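Local coordinates for protein aldo-keto reductase AKR2E4 (Bombyx mori, PDB 3WCZ) that reduces 3-dehydroecdysone with NADPH as cosubstrate, an NADP-dependent oxidoreductase that may take part in the regulation of molting, at residues 88-93 against 119-124; 135-140 against 165-170; 142-147 against 171-176. One frame throughout, in Å; residues are numbered along the deposited sequence. Where two conformers were deposited one is given.

How the contacts relate
The three contacts sample two layers of one TIM barrel: the loops at the C-terminal ends of its strands, which carry the chemistry, and the cladding of helices outside. Contact 1 comes first along the chain and closes before the others open; it joins the loops after strands 83-88 and 114-119 beside the nicotinamide. Contacts 2 and 3 interleave in sequence, with centres about 9 Å apart, and share helix 136-148, which packs against helix 162-170 in one and the loop that follows it in the other. Contact 1 lies about 12 Å from contact 2, centre to centre, and Thr-139 and Trp-140 bring the shared helix onto Ile-119, tying loop and outer layer together.

Contact 1. Residues 88-93 against 119-124; sequences LWNDKH and IHFPIA. With NAP (NADP nicotinamide-adenine-dinucleotide phosphate), chain B.
Trp-89 turns the edge of its six-membered ring onto one face of the His-120 imidazole, with CE3 3.5 Å from ND1, in a T-shaped pair whose planes stand at 83°. CG lies anti to the backbone N (chi1 -171°), and the ring beyond it comes back to the other loop although the CB bond leads away. CZ3 of Trp-89 also touches CE1 of Phe-121 at 3.8 Å, completing a three-ring cluster. On one face of the indole lies the amide of Asn-90; its OD1 approaches the edge of the Phe-121 ring and sits 3.4 Å from CB of that residue.

Behind the rings the two parallel strands end in register, and His-120 N donates to Leu-88 O over 3.1 Å. A single water then joins the two loops: it lies 2.7 Å from Leu-88 O, Asn-90 OD1 and His-93 NE2 and accepts from Phe-121 N, with more acceptors in reach than protons, so not all can be served at once. A second water links His-93 ND1 to Pro-122 O, so both ring nitrogens of this buried histidine have a water partner. Between the two waters, CE1 of His-93 faces Phe-121 O at 2.9 Å and Ile-123 O at 3.0 Å, while Ala-124 CA covers one face of the ring.

At the edge of the His-120 ring, NE2 lies 3.4 Å from the carboxamide nitrogen N7N of NADP, near the imidazole plane. Asn-159, another cofactor-binding residue, touches Phe-121, and Tyr-58, the proton donor by similarity, lies close to His-120. The chemistry is thus two-layered: the ring contacts probably restrict the rotation of His-120 and Phe-121 beside the nicotinamide, whereas two waters bridge the carbonyl, amide and imidazole groups behind them.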
loop_
_atom_site.group_PDB
_atom_site.type_symbol
_atom_site.label_atom_id
_atom_site.label_comp_id
_atom_site.label_asym_id
_atom_site.label_seq_id
_atom_site.Cartn_x
_atom_site.Cartn_y
_atom_site.Cartn_z
ATOM N N LEU A 88 6.471 -9.374 -3.033
ATOM C CA LEU A 88 7.360 -10.524 -2.847
ATOM C C LEU A 88 7.522 -10.771 -1.363
ATOM O O LEU A 88 7.945 -9.878 -0.625
ATOM C CB LEU A 88 8.725 -10.131 -3.416
ATOM C CG LEU A 88 9.833 -11.177 -3.274
ATOM C CD1 LEU A 88 9.685 -12.307 -4.309
ATOM C CD2 LEU A 88 11.196 -10.482 -3.355
ATOM N N TRP A 89 7.211 -11.988 -0.908
ATOM C CA TRP A 89 7.304 -12.290 0.505
ATOM C C TRP A 89 8.745 -12.573 0.966
ATOM O O TRP A 89 9.653 -12.789 0.146
ATOM C CB TRP A 89 6.306 -13.401 0.917
ATOM C CG TRP A 89 6.242 -13.574 2.413
ATOM C CD1 TRP A 89 6.533 -14.721 3.129
ATOM C CD2 TRP A 89 5.939 -12.568 3.377
ATOM N NE1 TRP A 89 6.430 -14.459 4.465
ATOM C CE2 TRP A 89 6.065 -13.153 4.650
ATOM C CE3 TRP A 89 5.579 -11.220 3.290
ATOM C CZ2 TRP A 89 5.835 -12.436 5.824
ATOM C CZ3 TRP A 89 5.368 -10.509 4.442
ATOM C CH2 TRP A 89 5.488 -11.117 5.695
ATOM N N ASN A 90 8.936 -12.545 2.282
ATOM C CA ASN A 90 10.242 -12.547 2.920
ATOM C C ASN A 90 11.053 -13.828 2.704
ATOM O O ASN A 90 12.269 -13.807 2.893
ATOM C CB ASN A 90 10.091 -12.350 4.419
ATOM C CG ASN A 90 9.433 -11.040 4.788
ATOM O OD1 ASN A 90 9.250 -10.128 3.974
ATOM N ND2 ASN A 90 9.030 -10.955 6.064
ATOM N N ASP A 91 10.393 -14.922 2.346
ATOM C CA ASP A 91 11.093 -16.200 2.120
ATOM C C ASP A 91 11.516 -16.402 0.671
ATOM O O ASP A 91 11.959 -17.481 0.287
ATOM C CB ASP A 91 10.266 -17.400 2.611
ATOM C CG ASP A 91 8.961 -17.588 1.863
ATOM O OD1 ASP A 91 8.470 -16.664 1.191
ATOM O OD2 ASP A 91 8.385 -18.702 1.985
ATOM N N LYS A 92 11.401 -15.357 -0.139
ATOM C CA LYS A 92 11.739 -15.421 -1.549
ATOM C C LYS A 92 12.764 -14.360 -1.935
ATOM O O LYS A 92 12.709 -13.791 -3.041
ATOM C CB LYS A 92 10.500 -15.270 -2.447
ATOM C CG LYS A 92 9.393 -16.311 -2.204
ATOM C CD LYS A 92 9.819 -17.738 -2.470
ATOM C CE LYS A 92 8.649 -18.683 -2.207
ATOM N NZ LYS A 92 8.978 -20.065 -2.519
ATOM N N HIS A 93 13.724 -14.103 -1.050
ATOM C CA HIS A 93 14.659 -13.011 -1.265
ATOM C C HIS A 93 15.913 -13.344 -2.071
ATOM O O HIS A 93 16.632 -12.439 -2.492
ATOM C CB HIS A 93 15.026 -12.352 0.063
ATOM C CG HIS A 93 14.026 -11.338 0.521
ATOM N ND1 HIS A 93 14.400 -10.220 1.223
ATOM C CD2 HIS A 93 12.686 -11.243 0.345
ATOM C CE1 HIS A 93 13.327 -9.485 1.487
ATOM N NE2 HIS A 93 12.271 -10.096 0.979
ATOM N N ILE A 119 9.183 -5.359 -2.968
ATOM C CA ILE A 119 9.768 -6.179 -1.926
ATOM C C ILE A 119 8.982 -5.864 -0.645
ATOM O O ILE A 119 8.963 -4.706 -0.205
ATOM C CB ILE A 119 11.261 -5.863 -1.705
ATOM C CG1 ILE A 119 12.062 -6.035 -2.999
ATOM C CG2 ILE A 119 11.808 -6.750 -0.579
ATOM C CD1 ILE A 119 13.564 -5.827 -2.782
ATOM N N HIS A 120 8.329 -6.848 -0.036
ATOM C CA HIS A 120 7.369 -6.578 1.042
ATOM C C HIS A 120 8.044 -6.041 2.307
ATOM O O HIS A 120 7.530 -5.131 2.951
ATOM C CB HIS A 120 6.567 -7.870 1.332
ATOM C CG HIS A 120 5.241 -7.641 1.990
ATOM N ND1 HIS A 120 4.148 -8.439 1.738
ATOM C CD2 HIS A 120 4.843 -6.725 2.908
ATOM C CE1 HIS A 120 3.128 -8.017 2.477
ATOM N NE2 HIS A 120 3.520 -6.968 3.179
ATOM N N PHE A 121 9.198 -6.616 2.660
ATOM C CA PHE A 121 10.048 -6.128 3.748
ATOM C C PHE A 121 11.512 -6.298 3.355
ATOM O O PHE A 121 11.853 -7.192 2.549
ATOM C CB PHE A 121 9.855 -6.937 5.050
ATOM C CG PHE A 121 8.559 -6.679 5.757
ATOM C CD1 PHE A 121 7.451 -7.431 5.446
ATOM C CD2 PHE A 121 8.474 -5.732 6.760
ATOM C CE1 PHE A 121 6.233 -7.212 6.101
ATOM C CE2 PHE A 121 7.262 -5.469 7.405
ATOM C CZ PHE A 121 6.148 -6.225 7.081
ATOM N N PRO A 122 12.407 -5.550 4.014
ATOM C CA PRO A 122 13.843 -5.720 3.719
ATOM C C PRO A 122 14.437 -6.948 4.410
ATOM O O PRO A 122 15.588 -7.269 4.144
ATOM C CB PRO A 122 14.479 -4.421 4.243
ATOM C CG PRO A 122 13.532 -3.927 5.318
ATOM C CD PRO A 122 12.146 -4.364 4.849
ATOM N N ILE A 123 13.689 -7.581 5.289
ATOM C CA ILE A 123 14.088 -8.774 6.017
ATOM C C ILE A 123 13.908 -9.990 5.132
ATOM O O ILE A 123 12.944 -10.104 4.383
ATOM C CB ILE A 123 13.199 -8.947 7.279
ATOM C CG1 ILE A 123 13.329 -7.719 8.189
ATOM C CG2 ILE A 123 13.541 -10.193 8.028
ATOM C CD1 ILE A 123 12.192 -7.619 9.206
ATOM N N ALA A 124 14.849 -10.931 5.254
ATOM C CA ALA A 124 14.770 -12.233 4.582
ATOM C C ALA A 124 14.571 -13.297 5.656
ATOM O O ALA A 124 15.224 -13.258 6.701
ATOM C CB ALA A 124 16.016 -12.513 3.800
HETATM P PA NAP B . -7.035 0.396 6.888
HETATM O O1A NAP B . -7.383 0.677 5.485
HETATM O O2A NAP B . -6.075 1.178 7.643
HETATM O O5B NAP B . -8.285 0.187 7.798
HETATM C C5B NAP B . -9.330 -0.656 7.415
HETATM C C4B NAP B . -10.509 -0.658 8.376
HETATM O O4B NAP B . -11.207 0.599 8.281
HETATM C C3B NAP B . -11.513 -1.730 8.187
HETATM O O3B NAP B . -11.941 -2.126 9.467
HETATM C C2B NAP B . -12.563 -1.068 7.433
HETATM O O2B NAP B . -13.840 -1.659 7.569
HETATM C C1B NAP B . -12.556 0.335 7.980
HETATM N N9A NAP B . -12.981 1.391 7.085
HETATM C C8A NAP B . -12.664 1.488 5.777
HETATM N N7A NAP B . -13.099 2.619 5.260
HETATM C C5A NAP B . -13.741 3.303 6.258
HETATM C C6A NAP B . -14.396 4.538 6.313
HETATM N N6A NAP B . -14.562 5.388 5.216
HETATM N N1A NAP B . -14.917 4.889 7.501
HETATM C C2A NAP B . -14.792 4.105 8.571
HETATM N N3A NAP B . -14.160 2.920 8.560
HETATM C C4A NAP B . -13.621 2.527 7.396
HETATM O O3 NAP B . -6.539 -1.146 6.905
HETATM P PN NAP B . -5.203 -1.989 6.697
HETATM O O1N NAP B . -5.655 -3.269 6.096
HETATM O O2N NAP B . -4.469 -2.009 7.990
HETATM O O5D NAP B . -4.296 -1.182 5.671
HETATM C C5D NAP B . -4.728 -0.933 4.375
HETATM C C4D NAP B . -4.010 -1.724 3.273
HETATM O O4D NAP B . -2.637 -1.387 3.209
HETATM C C3D NAP B . -3.995 -3.206 3.470
HETATM O O3D NAP B . -5.258 -3.801 3.254
HETATM C C2D NAP B . -2.947 -3.610 2.558
HETATM O O2D NAP B . -3.387 -3.546 1.231
HETATM C C1D NAP B . -1.898 -2.557 2.838
HETATM N N1N NAP B . -0.895 -2.822 3.876
HETATM C C2N NAP B . 0.378 -3.090 3.531
HETATM C C3N NAP B . 1.319 -3.321 4.502
HETATM C C7N NAP B . 2.707 -3.559 4.042
HETATM O O7N NAP B . 3.124 -3.169 2.924
HETATM N N7N NAP B . 3.552 -4.093 4.949
HETATM C C4N NAP B . 0.968 -3.358 5.865
HETATM C C5N NAP B . -0.355 -3.062 6.219
HETATM C C6N NAP B . -1.248 -2.799 5.188
HETATM P P2B NAP B . -14.712 -2.130 6.310
HETATM O O1X NAP B . -15.951 -2.774 6.962
HETATM O O2X NAP B . -15.092 -0.935 5.550
HETATM O O3X NAP B . -13.877 -3.117 5.533
HETATM O O HOH W 1 9.694 -9.412 1.405
HETATM O O HOH W 2 16.655 -9.082 2.310
#

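Contact 2. Residues 135-140 against 165-170; sequences DYLETW and ITRLVS
Leu-168 pushes CD1 over one face of the Trp-140 indole, 3.8 Å from the centroid of the five-membered ring, in a CH-pi contact; the two side chains cross at about a right angle. The same methyl meets CD2 of Leu-137 at 3.7 Å as the two leucines slide past each other in opposite directions. This is the close-packed, apolar half, and Val-157 of strand 152-158 touches both Trp-140 and Leu-168 from the barrel side. The indole N-H is used too, bonding to Ile-174 O.

The outer half, where Asp-135, Leu-137 and Arg-167 are partly exposed, is held by charge. Arg-167, extended from CG to NE, reaches Asp-135 tip to tip and grips it end-on: NH1 bonds OD1 and NH2 bonds OD2, each over 2.9 Å and almost straight. The guanidinium and carboxylate are nearly coplanar, 19° apart, and OD1 offers its syn lone pair to NH1. OD1 works twice, for it also caps the helix by accepting from Leu-137 N, which comes from above the carboxylate plane. NH1 makes a weak bond to Tyr-136 OH, the phenol ring standing almost perpendicular to the guanidinium, and CD1 of Leu-137 lies over one guanidinium face, 3.5 Å from NH2. A negative N-cap would be expected to suit the helix dipole, and the arginine probably stabilises it further.

The segments' axes come within 10.6 Å and cross at -49°. Such neighbouring helices, joined through an intervening strand and packed against it from outside, are typical of the outer layer of a TIM barrel.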
loop_
_atom_site.group_PDB
_atom_site.type_symbol
_atom_site.label_atom_id
_atom_site.label_comp_id
_atom_site.label_asym_id
_atom_site.label_seq_id
_atom_site.Cartn_x
_atom_site.Cartn_y
_atom_site.Cartn_z
ATOM N N ASP A 135 21.130 -10.090 1.570
ATOM C CA ASP A 135 21.105 -8.650 1.354
ATOM C C ASP A 135 19.952 -8.305 0.417
ATOM O O ASP A 135 19.758 -8.928 -0.621
ATOM C CB ASP A 135 22.436 -8.257 0.726
ATOM C CG ASP A 135 22.706 -6.777 0.717
ATOM O OD1 ASP A 135 21.790 -5.943 0.919
ATOM O OD2 ASP A 135 23.889 -6.420 0.492
ATOM N N TYR A 136 19.168 -7.297 0.806
ATOM C CA TYR A 136 18.059 -6.847 -0.044
ATOM C C TYR A 136 18.586 -6.284 -1.364
ATOM O O TYR A 136 17.839 -6.179 -2.325
ATOM C CB TYR A 136 17.151 -5.821 0.688
ATOM C CG TYR A 136 17.906 -4.636 1.221
ATOM C CD1 TYR A 136 18.319 -3.619 0.371
ATOM C CD2 TYR A 136 18.233 -4.528 2.560
ATOM C CE1 TYR A 136 19.046 -2.559 0.835
ATOM C CE2 TYR A 136 18.980 -3.472 3.040
ATOM C CZ TYR A 136 19.380 -2.476 2.175
ATOM O OH TYR A 136 20.136 -1.443 2.645
ATOM N N LEU A 137 19.881 -5.960 -1.441
ATOM C CA LEU A 137 20.441 -5.561 -2.740
ATOM C C LEU A 137 20.414 -6.718 -3.727
ATOM O O LEU A 137 20.250 -6.522 -4.933
ATOM C CB LEU A 137 21.871 -5.037 -2.617
ATOM C CG LEU A 137 22.090 -3.758 -1.846
ATOM C CD1 LEU A 137 23.567 -3.472 -1.877
ATOM C CD2 LEU A 137 21.299 -2.603 -2.440
ATOM N N GLU A 138 20.606 -7.928 -3.232
ATOM C CA GLU A 138 20.492 -9.097 -4.081
ATOM C C GLU A 138 19.053 -9.303 -4.558
ATOM O O GLU A 138 18.786 -9.583 -5.727
ATOM C CB GLU A 138 20.991 -10.340 -3.363
ATOM C CG GLU A 138 20.738 -11.546 -4.194
ATOM C CD GLU A 138 21.315 -12.820 -3.635
ATOM O OE1 GLU A 138 22.436 -12.744 -3.073
ATOM O OE2 GLU A 138 20.674 -13.889 -3.787
ATOM N N THR A 139 18.112 -9.152 -3.633
ATOM C CA THR A 139 16.712 -9.303 -3.966
ATOM C C THR A 139 16.357 -8.281 -5.053
ATOM O O THR A 139 15.614 -8.564 -5.996
ATOM C CB THR A 139 15.872 -9.060 -2.703
ATOM O OG1 THR A 139 16.418 -9.821 -1.618
ATOM C CG2 THR A 139 14.412 -9.424 -2.911
ATOM N N TRP A 140 16.897 -7.071 -4.901
ATOM C CA TRP A 140 16.611 -5.988 -5.840
ATOM C C TRP A 140 17.134 -6.336 -7.227
ATOM O O TRP A 140 16.513 -5.948 -8.235
ATOM C CB TRP A 140 17.187 -4.664 -5.328
ATOM C CG TRP A 140 16.741 -3.483 -6.126
ATOM C CD1 TRP A 140 17.511 -2.713 -6.942
ATOM C CD2 TRP A 140 15.419 -2.964 -6.216
ATOM N NE1 TRP A 140 16.744 -1.739 -7.531
ATOM C CE2 TRP A 140 15.455 -1.860 -7.079
ATOM C CE3 TRP A 140 14.192 -3.334 -5.644
ATOM C CZ2 TRP A 140 14.318 -1.118 -7.391
ATOM C CZ3 TRP A 140 13.078 -2.605 -5.961
ATOM C CH2 TRP A 140 13.142 -1.517 -6.817
ATOM N N ILE A 165 16.801 2.942 2.147
ATOM C CA ILE A 165 16.494 3.621 0.901
ATOM C C ILE A 165 17.770 4.236 0.303
ATOM O O ILE A 165 18.044 4.049 -0.893
ATOM C CB ILE A 165 15.416 4.697 1.102
ATOM C CG1 ILE A 165 14.046 4.063 1.300
ATOM C CG2 ILE A 165 15.391 5.659 -0.075
ATOM C CD1 ILE A 165 13.503 3.331 0.097
ATOM N N THR A 166 18.540 4.936 1.125
ATOM C CA THR A 166 19.781 5.543 0.629
ATOM C C THR A 166 20.732 4.465 0.079
ATOM O O THR A 166 21.320 4.639 -1.007
ATOM C CB THR A 166 20.447 6.349 1.759
ATOM O OG1 THR A 166 19.598 7.447 2.083
ATOM C CG2 THR A 166 21.830 6.862 1.378
ATOM N N ARG A 167 20.897 3.359 0.804
ATOM C CA ARG A 167 21.816 2.322 0.372
ATOM C C ARG A 167 21.333 1.697 -0.911
ATOM O O ARG A 167 22.119 1.397 -1.820
ATOM C CB ARG A 167 21.959 1.269 1.463
ATOM C CG ARG A 167 22.928 0.150 1.132
ATOM C CD ARG A 167 23.362 -0.605 2.389
ATOM N NE ARG A 167 24.264 -1.710 2.069
ATOM C CZ ARG A 167 23.864 -2.916 1.697
ATOM N NH1 ARG A 167 22.579 -3.233 1.589
ATOM N NH2 ARG A 167 24.771 -3.848 1.403
ATOM N N LEU A 168 20.035 1.454 -1.000
ATOM C CA LEU A 168 19.464 0.870 -2.190
ATOM C C LEU A 168 19.672 1.782 -3.382
ATOM O O LEU A 168 20.138 1.307 -4.432
ATOM C CB LEU A 168 17.975 0.537 -1.948
ATOM C CG LEU A 168 17.243 -0.103 -3.120
ATOM C CD1 LEU A 168 17.940 -1.399 -3.509
ATOM C CD2 LEU A 168 15.782 -0.373 -2.778
ATOM N N VAL A 169 19.423 3.088 -3.230
ATOM C CA VAL A 169 19.609 4.058 -4.295
ATOM C C VAL A 169 21.079 4.136 -4.744
ATOM O O VAL A 169 21.361 4.198 -5.942
ATOM C CB VAL A 169 19.094 5.458 -3.882
ATOM C CG1 VAL A 169 19.512 6.488 -4.901
ATOM C CG2 VAL A 169 17.574 5.424 -3.719
ATOM N N SER A 170 21.996 4.131 -3.795
ATOM C CA SER A 170 23.412 4.267 -4.118
ATOM C C SER A 170 24.016 3.025 -4.763
ATOM O O SER A 170 25.084 3.123 -5.379
ATOM C CB SER A 170 24.204 4.595 -2.862
ATOM O OG SER A 170 23.868 5.896 -2.418
#

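Contact 3. Residues 142-147 against 171-176; sequences GMQDAR and NSYIRP. With EDO (1,2-ethanediol), chain C.
Gln-144 lays its amide against one face of the Tyr-173 ring, in one of its two conformers, the planes 28° apart and CD 3.4 Å from CE2, as the two side chains run past each other in opposite directions. Here the outer helix 136-148 of the TIM barrel meets the loop from helix 162-170 to strand 178-182. The glutamine chain is extended beyond CG, and OE1 at its end lies at the loop backbone, where it accepts weak bonds from Tyr-173 N and Ile-174 N, both at 3.4 Å. One side-chain oxygen thus takes up two successive peptide N-H groups. CG of Tyr-173 sits between the backbone N and the carbonyl carbon (chi1 83°), the ring beyond it lies over the amide, and in this conformer OH is hydrogen-bonded to Gln-148.

Ile-174 fits between the two long helix side chains. Its CG2 passes Gln-144, 3.2 Å from OE1, and lies over the same face of the Tyr-173 ring, toward the rim. The other branch points to Arg-147, whose NH1 has a weak, long ion pair with Asp-12. There CD1 of Ile-174 sits over one guanidinium face, off-centre, 3.4 Å from NE.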
loop_
_atom_site.group_PDB
_atom_site.type_symbol
_atom_site.label_atom_id
_atom_site.label_comp_id
_atom_site.label_asym_id
_atom_site.label_seq_id
_atom_site.Cartn_x
_atom_site.Cartn_y
_atom_site.Cartn_z
ATOM N N GLY A 142 17.017 -9.299 -8.491
ATOM C CA GLY A 142 15.942 -10.127 -9.002
ATOM C C GLY A 142 14.761 -9.263 -9.451
ATOM O O GLY A 142 14.095 -9.594 -10.420
ATOM N N MET A 143 14.474 -8.190 -8.706
ATOM C CA MET A 143 13.422 -7.251 -9.080
ATOM C C MET A 143 13.750 -6.587 -10.418
ATOM O O MET A 143 12.863 -6.454 -11.272
ATOM C CB MET A 143 13.199 -6.182 -8.004
ATOM C CG MET A 143 12.786 -6.751 -6.645
ATOM S SD MET A 143 11.159 -7.559 -6.569
ATOM C CE MET A 143 10.114 -6.098 -6.540
ATOM N N GLN A 144 15.008 -6.164 -10.594
ATOM C CA GLN A 144 15.459 -5.557 -11.848
ATOM C C GLN A 144 15.282 -6.541 -12.987
ATOM O O GLN A 144 14.846 -6.165 -14.065
ATOM C CB GLN A 144 16.913 -5.063 -11.714
ATOM C CG GLN A 144 17.028 -3.853 -10.804
ATOM C CD GLN A 144 18.425 -3.416 -10.473
ATOM O OE1 GLN A 144 18.651 -2.209 -10.211
ATOM N NE2 GLN A 144 19.384 -4.331 -10.533
ATOM N N ASP A 145 15.569 -7.811 -12.737
ATOM C CA ASP A 145 15.361 -8.853 -13.743
ATOM C C ASP A 145 13.874 -9.003 -14.126
ATOM O O ASP A 145 13.539 -9.116 -15.305
ATOM C CB ASP A 145 15.875 -10.209 -13.244
ATOM C CG ASP A 145 17.390 -10.264 -13.045
ATOM O OD1 ASP A 145 18.123 -9.417 -13.575
ATOM O OD2 ASP A 145 17.809 -11.197 -12.316
ATOM N N ALA A 146 12.987 -9.019 -13.131
ATOM C CA ALA A 146 11.555 -9.132 -13.414
ATOM C C ALA A 146 11.071 -7.975 -14.276
ATOM O O ALA A 146 10.238 -8.184 -15.155
ATOM C CB ALA A 146 10.762 -9.179 -12.146
ATOM N N ARG A 147 11.590 -6.773 -14.027
ATOM C CA ARG A 147 11.239 -5.613 -14.841
ATOM C C ARG A 147 11.778 -5.781 -16.273
ATOM O O ARG A 147 11.053 -5.536 -17.244
ATOM C CB ARG A 147 11.808 -4.358 -14.199
ATOM C CG ARG A 147 11.450 -3.047 -14.888
ATOM C CD ARG A 147 12.466 -1.996 -14.374
ATOM N NE ARG A 147 12.813 -0.922 -15.314
ATOM C CZ ARG A 147 11.958 0.047 -15.612
ATOM N NH1 ARG A 147 10.730 0.018 -15.091
ATOM N NH2 ARG A 147 12.306 1.022 -16.436
ATOM N N ASN A 171 23.357 1.884 -4.648
ATOM C CA ASN A 171 23.955 0.627 -5.037
ATOM C C ASN A 171 23.156 -0.154 -6.026
ATOM O O ASN A 171 23.430 -1.337 -6.217
ATOM C CB ASN A 171 24.259 -0.232 -3.815
ATOM C CG ASN A 171 25.344 0.363 -2.961
ATOM O OD1 ASN A 171 26.541 0.220 -3.285
ATOM N ND2 ASN A 171 24.976 1.009 -1.870
ATOM N N SER A 172 22.256 0.507 -6.741
ATOM C CA SER A 172 21.471 -0.137 -7.797
ATOM C C SER A 172 21.383 0.786 -9.004
ATOM O O SER A 172 21.599 1.987 -8.866
ATOM C CB SER A 172 20.071 -0.539 -7.323
ATOM O OG SER A 172 19.291 0.576 -6.988
ATOM N N TYR A 173 21.017 0.244 -10.153
ATOM C CA TYR A 173 20.957 1.072 -11.358
ATOM C C TYR A 173 19.592 1.660 -11.565
ATOM O O TYR A 173 19.449 2.674 -12.242
ATOM C CB TYR A 173 21.345 0.316 -12.621
ATOM C CG TYR A 173 20.235 -0.500 -13.239
ATOM C CD1 TYR A 173 19.189 0.095 -13.948
ATOM C CD2 TYR A 173 20.233 -1.879 -13.101
ATOM C CE1 TYR A 173 18.176 -0.673 -14.508
ATOM C CE2 TYR A 173 19.234 -2.650 -13.655
ATOM C CZ TYR A 173 18.211 -2.047 -14.359
ATOM O OH TYR A 173 17.235 -2.856 -14.894
ATOM N N ILE A 174 18.586 1.059 -10.963
ATOM C CA ILE A 174 17.290 1.705 -10.956
ATOM C C ILE A 174 16.725 1.812 -9.556
ATOM O O ILE A 174 16.629 0.801 -8.866
ATOM C CB ILE A 174 16.378 0.951 -11.827
ATOM C CG1 ILE A 174 14.982 1.563 -11.771
ATOM C CG2 ILE A 174 16.283 -0.425 -11.431
ATOM C CD1 ILE A 174 14.119 1.119 -12.921
ATOM N N ARG A 175 16.356 3.010 -9.119
ATOM C CA ARG A 175 15.815 3.153 -7.775
ATOM C C ARG A 175 14.328 2.782 -7.795
ATOM O O ARG A 175 13.686 2.710 -8.849
ATOM C CB ARG A 175 16.056 4.543 -7.175
ATOM C CG ARG A 175 15.171 5.588 -7.712
ATOM C CD ARG A 175 15.604 6.996 -7.304
ATOM N NE ARG A 175 16.968 7.289 -7.770
ATOM C CZ ARG A 175 17.655 8.384 -7.476
ATOM N NH1 ARG A 175 17.152 9.330 -6.701
ATOM N NH2 ARG A 175 18.877 8.516 -7.960
ATOM N N PRO A 176 13.817 2.432 -6.624
ATOM C CA PRO A 176 12.415 2.072 -6.538
ATOM C C PRO A 176 11.529 3.221 -6.991
ATOM O O PRO A 176 11.873 4.396 -6.774
ATOM C CB PRO A 176 12.231 1.753 -5.050
ATOM C CG PRO A 176 13.384 2.299 -4.375
ATOM C CD PRO A 176 14.494 2.354 -5.325
HETATM C C1 EDO C . 18.934 5.588 -10.562
HETATM O O1 EDO C . 18.845 5.682 -9.128
HETATM C C2 EDO C . 17.638 6.110 -11.194
HETATM O O2 EDO C . 16.598 5.130 -10.999
#